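PDB 6GT9: putative sugar binding protein from Geobacillus stearothermophilus, which binds galactose and probably glucose, probably as the sugar-recognising member of a three-component sensing system for galactan utilization. Local coordinates for residues H194-R197 with V198-A201; Y218-S221 with A222-I226. All blocks are in the same frame, centred on the assembly; numbering follows the deposited sequence.

Both contacts lie where a strand of the mixed sheet hands over to a helix, with their centres about 9 Å apart. Contact 1 (194-201) is a surface contact at the start of helix 197-210 and adds Ile-195 to the margin of the galactose pocket; contact 2 (218-226) is wholly buried, runs from strand 216-219 into helix 224-235 and lines the pocket. The chemistry follows the location: a capping threonine, a histidine-glutamine hydrogen bond and a sulfate on the outer turn, against a serine-aspartate cluster with ordered water and sugar on the inner one. They meet through packing, with Ile-195 O 3.4 Å from Leu-223 CD1 and Ala-200 CB 3.8 Å from Asp-224 O.

Contact 1 of 2, residues H194-R197 with V198-A201; sequences HITR and VQAA. With GAL (beta-D-galactopyranose), chain E; SO4 (sulfate ion), chain F.
A helix N-cap organises this turn at the margin of the galactose pocket: Thr-196, just before helix 197-210, accepts from Gln-199 N through OG1 (3.1 Å, N-H...O 165°). Thr-196 OG1 sits between the backbone N and the carbonyl carbon (chi1 75°), which turns the oxygen toward the first helical turn. Helical bonding starts at the same residue, Ala-200 N donating to Thr-196 O at 3.3 Å, and continues as Ala-201 N donates to Arg-197 O.

A second link ties the loop to the helix through side chains. His-194 ND1 donates to Gln-199 OE1 at 2.7 Å, with the acceptor in the ring plane. The imidazole thus meets the amide with its edge, the two planes being 48° apart, while the donor approaches OE1 tilted from the carbonyl plane.

The helix start also holds a sulfate, probably from the crystallisation liquor. Arg-197 N gives sulfate O2 a nearly straight bond of 2.7 Å, Val-198 N reaches sulfate O3 at 2.9 Å, and Arg-197 NH1 adds a bond to sulfate O4 at 3.2 Å. NE and NH2 of that guanidinium form salt bridges with Glu-251 and Asp-43.

On the pocket side, Ile-195 CG2 lies 3.6 Å from galactose C6. The two backbone donors and the arginine suit the helix N-terminus to holding an anion, the helix dipole plausibly assisting.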
ATOM      1  N   HIS A 194       8.576  -8.452  -2.043  1.00 22.55           N
ATOM      2  CA  HIS A 194       7.931  -8.405  -3.365  1.00 26.05           C
ATOM      3  C   HIS A 194       6.439  -8.721  -3.263  1.00 24.89           C
ATOM      4  O   HIS A 194       5.855  -9.385  -4.124  1.00 26.02           O
ATOM      5  CB  HIS A 194       8.665  -9.318  -4.344  1.00 24.80           C
ATOM      6  CG  HIS A 194      10.093  -8.920  -4.525  1.00 35.53           C
ATOM      7  ND1 HIS A 194      11.138  -9.599  -3.933  1.00 39.51           N
ATOM      8  CD2 HIS A 194      10.641  -7.841  -5.132  1.00 39.84           C
ATOM      9  CE1 HIS A 194      12.274  -8.986  -4.217  1.00 35.55           C
ATOM     10  NE2 HIS A 194      12.000  -7.917  -4.943  1.00 43.02           N
ATOM     11  N   ILE A 195       5.824  -8.187  -2.199  1.00 23.00           N
ATOM     12  CA  ILE A 195       4.408  -8.263  -1.839  1.00 19.80           C
ATOM     13  C   ILE A 195       3.778  -9.642  -2.016  1.00 21.24           C
ATOM     14  O   ILE A 195       2.594  -9.753  -2.351  1.00 21.33           O
ATOM     15  CB  ILE A 195       3.585  -7.187  -2.584  1.00 19.36           C
ATOM     16  CG1 ILE A 195       3.539  -7.405  -4.095  1.00 19.98           C
ATOM     17  CG2 ILE A 195       4.111  -5.786  -2.272  1.00 21.74           C
ATOM     18  CD1 ILE A 195       2.515  -6.493  -4.747  1.00 22.47           C
ATOM     19  N   THR A 196       4.524 -10.708  -1.723  1.00 22.96           N
ATOM     20  CA  THR A 196       3.924 -12.031  -1.667  1.00 24.31           C
ATOM     21  C   THR A 196       4.047 -12.579  -0.255  1.00 22.44           C
ATOM     22  O   THR A 196       4.967 -12.221   0.482  1.00 22.20           O
ATOM     23  CB  THR A 196       4.567 -13.013  -2.662  1.00 27.64           C
ATOM     24  OG1 THR A 196       5.845 -13.434  -2.184  1.00 23.37           O
ATOM     25  CG2 THR A 196       4.726 -12.354  -4.052  1.00 24.47           C
ATOM     26  N   ARG A 197       3.100 -13.444   0.122  1.00 24.34           N
ATOM     27  CA  ARG A 197       3.190 -14.097   1.429  1.00 25.95           C
ATOM     28  C   ARG A 197       4.449 -14.941   1.522  1.00 26.11           C
ATOM     29  O   ARG A 197       5.088 -15.011   2.581  1.00 23.68           O
ATOM     30  CB  ARG A 197       1.972 -14.985   1.678  1.00 25.57           C
ATOM     31  CG  ARG A 197       0.678 -14.266   1.868  1.00 27.62           C
ATOM     32  CD  ARG A 197      -0.428 -15.277   2.028  1.00 29.10           C
ATOM     33  NE  ARG A 197      -1.743 -14.670   1.871  1.00 31.14           N
ATOM     34  CZ  ARG A 197      -2.263 -14.298   0.698  1.00 30.21           C
ATOM     35  NH1 ARG A 197      -1.572 -14.451  -0.427  1.00 25.32           N
ATOM     36  NH2 ARG A 197      -3.473 -13.764   0.654  1.00 27.85           N
ATOM     37  N   VAL A 198       4.827 -15.584   0.417  1.00 28.68           N
ATOM     38  CA  VAL A 198       5.872 -16.600   0.489  1.00 25.33           C
ATOM     39  C   VAL A 198       7.245 -15.963   0.640  1.00 27.72           C
ATOM     40  O   VAL A 198       8.089 -16.464   1.395  1.00 24.21           O
ATOM     41  CB  VAL A 198       5.796 -17.537  -0.728  1.00 31.68           C
ATOM     42  CG1 VAL A 198       7.072 -18.357  -0.856  1.00 27.44           C
ATOM     43  CG2 VAL A 198       4.605 -18.465  -0.561  1.00 35.78           C
ATOM     44  N   GLN A 199       7.493 -14.841  -0.036  1.00 25.58           N
ATOM     45  CA  GLN A 199       8.786 -14.200   0.163  1.00 26.83           C
ATOM     46  C   GLN A 199       8.860 -13.507   1.520  1.00 24.57           C
ATOM     47  O   GLN A 199       9.932 -13.472   2.134  1.00 25.44           O
ATOM     48  CB  GLN A 199       9.085 -13.220  -0.964  1.00 26.15           C
ATOM     49  CG  GLN A 199       9.874 -13.828  -2.109  1.00 37.95           C
ATOM     50  CD  GLN A 199      10.404 -12.780  -3.062  1.00 33.52           C
ATOM     51  OE1 GLN A 199      11.265 -11.969  -2.700  1.00 44.04           O
ATOM     52  NE2 GLN A 199       9.885 -12.776  -4.280  1.00 36.25           N
ATOM     53  N   ALA A 200       7.743 -12.966   2.012  1.00 21.49           N
ATOM     54  CA  ALA A 200       7.748 -12.407   3.364  1.00 23.99           C
ATOM     55  C   ALA A 200       8.153 -13.468   4.383  1.00 23.93           C
ATOM     56  O   ALA A 200       9.016 -13.228   5.236  1.00 22.43           O
ATOM     57  CB  ALA A 200       6.377 -11.814   3.703  1.00 22.02           C
ATOM     58  N   ALA A 201       7.558 -14.663   4.282  1.00 21.40           N
ATOM     59  CA  ALA A 201       7.913 -15.764   5.176  1.00 28.06           C
ATOM     60  C   ALA A 201       9.366 -16.196   4.998  1.00 28.74           C
ATOM     61  O   ALA A 201      10.082 -16.415   5.988  1.00 26.64           O
ATOM     62  CB  ALA A 201       6.980 -16.954   4.947  1.00 25.78           C
TER
HETATM   63  C1  GAL E 401      -0.586  -2.381   0.736  1.00 16.19           C
HETATM   64  C2  GAL E 401      -0.244  -1.293  -0.263  1.00 17.95           C
HETATM   65  C3  GAL E 401      -0.578  -1.723  -1.703  1.00 17.31           C
HETATM   66  C4  GAL E 401       0.127  -3.027  -2.035  1.00 16.41           C
HETATM   67  C5  GAL E 401      -0.161  -4.075  -0.973  1.00 20.18           C
HETATM   68  C6  GAL E 401       0.670  -5.347  -1.159  1.00 19.10           C
HETATM   69  O1  GAL E 401      -0.239  -1.957   2.039  1.00 20.53           O
HETATM   70  O2  GAL E 401      -0.976  -0.091   0.018  1.00 16.36           O
HETATM   71  O3  GAL E 401      -0.087  -0.778  -2.604  1.00 18.48           O
HETATM   72  O4  GAL E 401       1.540  -2.818  -2.126  1.00 18.15           O
HETATM   73  O5  GAL E 401       0.120  -3.593   0.403  1.00 19.67           O
HETATM   74  O6  GAL E 401       0.129  -6.416  -0.415  1.00 20.40           O
HETATM   75  S   SO4 F 402       1.563 -15.564  -2.122  1.00 35.62           S
HETATM   76  O1  SO4 F 402       1.361 -15.740  -3.568  1.00 36.68           O
HETATM   77  O2  SO4 F 402       1.222 -14.186  -1.729  1.00 32.53           O
HETATM   78  O3  SO4 F 402       2.960 -15.840  -1.793  1.00 30.88           O
HETATM   79  O4  SO4 F 402       0.691 -16.447  -1.355  1.00 33.90           O

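Contact 2 of 2, residues Y218-S221 with A222-I226. With GAL (beta-D-galactopyranose), chain E.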
ATOM      1  N   TYR A 218       8.300  -5.432  11.729  1.00 18.66           N
ATOM      2  CA  TYR A 218       7.455  -4.389  11.154  1.00 21.20           C
ATOM      3  C   TYR A 218       7.287  -4.695   9.671  1.00 18.41           C
ATOM      4  O   TYR A 218       8.273  -4.692   8.931  1.00 21.34           O
ATOM      5  CB  TYR A 218       8.094  -3.014  11.344  1.00 17.06           C
ATOM      6  CG  TYR A 218       7.482  -1.865  10.561  1.00 20.96           C
ATOM      7  CD1 TYR A 218       6.103  -1.705  10.470  1.00 21.10           C
ATOM      8  CD2 TYR A 218       8.288  -0.903   9.974  1.00 19.21           C
ATOM      9  CE1 TYR A 218       5.537  -0.634   9.784  1.00 17.83           C
ATOM     10  CE2 TYR A 218       7.739   0.174   9.286  1.00 18.20           C
ATOM     11  CZ  TYR A 218       6.364   0.312   9.206  1.00 20.21           C
ATOM     12  OH  TYR A 218       5.825   1.387   8.529  1.00 20.89           O
ATOM     13  N   GLY A 219       6.059  -4.976   9.247  1.00 19.40           N
ATOM     14  CA  GLY A 219       5.751  -5.202   7.834  1.00 18.30           C
ATOM     15  C   GLY A 219       5.044  -3.982   7.272  1.00 21.89           C
ATOM     16  O   GLY A 219       4.193  -3.391   7.939  1.00 18.29           O
ATOM     17  N   THR A 220       5.408  -3.591   6.046  1.00 16.09           N
ATOM     18  CA  THR A 220       4.914  -2.327   5.512  1.00 18.62           C
ATOM     19  C   THR A 220       3.933  -2.490   4.365  1.00 21.36           C
ATOM     20  O   THR A 220       3.520  -1.481   3.787  1.00 20.66           O
ATOM     21  CB  THR A 220       6.076  -1.429   5.061  1.00 21.12           C
ATOM     22  OG1 THR A 220       6.740  -2.001   3.921  1.00 18.88           O
ATOM     23  CG2 THR A 220       7.083  -1.254   6.198  1.00 20.69           C
ATOM     24  N   SER A 221       3.557  -3.718   4.013  1.00 20.25           N
ATOM     25  CA  SER A 221       2.553  -3.939   2.983  1.00 19.87           C
ATOM     26  C   SER A 221       1.653  -5.081   3.431  1.00 20.79           C
ATOM     27  O   SER A 221       1.915  -5.746   4.436  1.00 18.53           O
ATOM     28  CB  SER A 221       3.203  -4.199   1.615  1.00 18.77           C
ATOM     29  OG  SER A 221       3.884  -5.445   1.571  1.00 21.19           O
ATOM     30  N   ALA A 222       0.588  -5.324   2.659  1.00 16.65           N
ATOM     31  CA  ALA A 222      -0.593  -5.998   3.202  1.00 20.81           C
ATOM     32  C   ALA A 222      -0.361  -7.456   3.587  1.00 20.41           C
ATOM     33  O   ALA A 222      -1.103  -7.976   4.430  1.00 21.61           O
ATOM     34  CB  ALA A 222      -1.746  -5.921   2.207  1.00 17.85           C
ATOM     35  N   LEU A 223       0.628  -8.130   2.999  1.00 19.29           N
ATOM     36  CA  LEU A 223       0.855  -9.551   3.250  1.00 17.58           C
ATOM     37  C   LEU A 223       2.093  -9.821   4.097  1.00 22.05           C
ATOM     38  O   LEU A 223       2.364 -10.983   4.431  1.00 19.94           O
ATOM     39  CB  LEU A 223       0.961 -10.300   1.910  1.00 17.97           C
ATOM     40  CG  LEU A 223      -0.267 -10.116   1.015  1.00 19.54           C
ATOM     41  CD1 LEU A 223      -0.034 -10.660  -0.396  1.00 20.38           C
ATOM     42  CD2 LEU A 223      -1.501 -10.755   1.648  1.00 18.85           C
ATOM     43  N   ASP A 224       2.852  -8.785   4.453  1.00 16.51           N
ATOM     44  CA  ASP A 224       4.130  -8.993   5.121  1.00 23.52           C
ATOM     45  C   ASP A 224       3.950  -9.621   6.498  1.00 21.69           C
ATOM     46  O   ASP A 224       4.608 -10.619   6.828  1.00 19.16           O
ATOM     47  CB  ASP A 224       4.870  -7.664   5.234  1.00 20.93           C
ATOM     48  CG  ASP A 224       5.258  -7.113   3.897  1.00 21.91           C
ATOM     49  OD1 ASP A 224       5.536  -7.922   2.989  1.00 21.73           O
ATOM     50  OD2 ASP A 224       5.307  -5.875   3.757  1.00 19.64           O
ATOM     51  N   ALA A 225       3.084  -9.036   7.328  1.00 20.23           N
ATOM     52  CA  ALA A 225       2.930  -9.548   8.691  1.00 20.87           C
ATOM     53  C   ALA A 225       2.295 -10.931   8.689  1.00 22.81           C
ATOM     54  O   ALA A 225       2.516 -11.725   9.613  1.00 21.11           O
ATOM     55  CB  ALA A 225       2.102  -8.572   9.523  1.00 20.16           C
ATOM     56  N   ILE A 226       1.520 -11.245   7.652  1.00 22.75           N
ATOM     57  CA  ILE A 226       1.016 -12.601   7.492  1.00 21.08           C
ATOM     58  C   ILE A 226       2.167 -13.569   7.257  1.00 22.25           C
ATOM     59  O   ILE A 226       2.218 -14.651   7.857  1.00 22.31           O
ATOM     60  CB  ILE A 226      -0.014 -12.644   6.350  1.00 24.82           C
ATOM     61  CG1 ILE A 226      -1.281 -11.901   6.769  1.00 23.61           C
ATOM     62  CG2 ILE A 226      -0.313 -14.098   5.943  1.00 26.35           C
ATOM     63  CD1 ILE A 226      -2.161 -11.509   5.589  1.00 24.85           C
TER
HETATM   64  C1  GAL E 401      -0.586  -2.381   0.736  1.00 16.19           C
HETATM   65  C2  GAL E 401      -0.244  -1.293  -0.263  1.00 17.95           C
HETATM   66  C3  GAL E 401      -0.578  -1.723  -1.703  1.00 17.31           C
HETATM   67  C4  GAL E 401       0.127  -3.027  -2.035  1.00 16.41           C
HETATM   68  C5  GAL E 401      -0.161  -4.075  -0.973  1.00 20.18           C
HETATM   69  C6  GAL E 401       0.670  -5.347  -1.159  1.00 19.10           C
HETATM   70  O1  GAL E 401      -0.239  -1.957   2.039  1.00 20.53           O
HETATM   71  O2  GAL E 401      -0.976  -0.091   0.018  1.00 16.36           O
HETATM   72  O3  GAL E 401      -0.087  -0.778  -2.604  1.00 18.48           O
HETATM   73  O4  GAL E 401       1.540  -2.818  -2.126  1.00 18.15           O
HETATM   74  O5  GAL E 401       0.120  -3.593   0.403  1.00 19.67           O
HETATM   75  O6  GAL E 401       0.129  -6.416  -0.415  1.00 20.40           O
HETATM   76  O   HOH W   1       1.603  -6.541   7.084  1.00 18.85           O
HETATM   77  O   HOH W   2       2.430  -7.407   0.715  1.00 21.46           O
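Ser-221 and Asp-224 close the turn between strand and helix in the beta-alpha-beta unit formed by strand 216-219, helix 224-235 and strand 242-246, within a periplasmic binding protein fold.

Direct hydrogen bonds converge on one carboxylate oxygen. Ser-221 OG donates to Asp-224 OD2 at 2.6 Å, arriving from above the carboxylate plane (49° out of it). Backbone donors add weaker, bent bonds to Asp-224 OD2: Ser-221 N at 2.8 Å and Thr-220 N at 3.2 Å. With chi1 at -65°, Asp-224 carries its CG beside its own backbone N and back toward the strand end. Three donors on OD2, and Ser-193 OG on OD1, would favour a charged carboxylate. In return, Asp-224 N donates to Ser-221 O.

Packing is close beside these bonds: Gly-219 CA lies 3.7 Å from Asp-224 CB.

From this turn the direct hydrogen bonds to the sugar come from a backbone amide: Ala-222 N donates to galactose O5 at 2.9 Å and, weakly, to O6.

Water completes the turn. One molecule donates to Ser-221 O and accepts from Ala-225 N, bridging the loop to the helix. Another donates to Ser-221 OG and accepts from Leu-223 N at 3.0 Å. The oxygen of this second water is also hydrogen-bonded to galactose O6, at 2.7 Å.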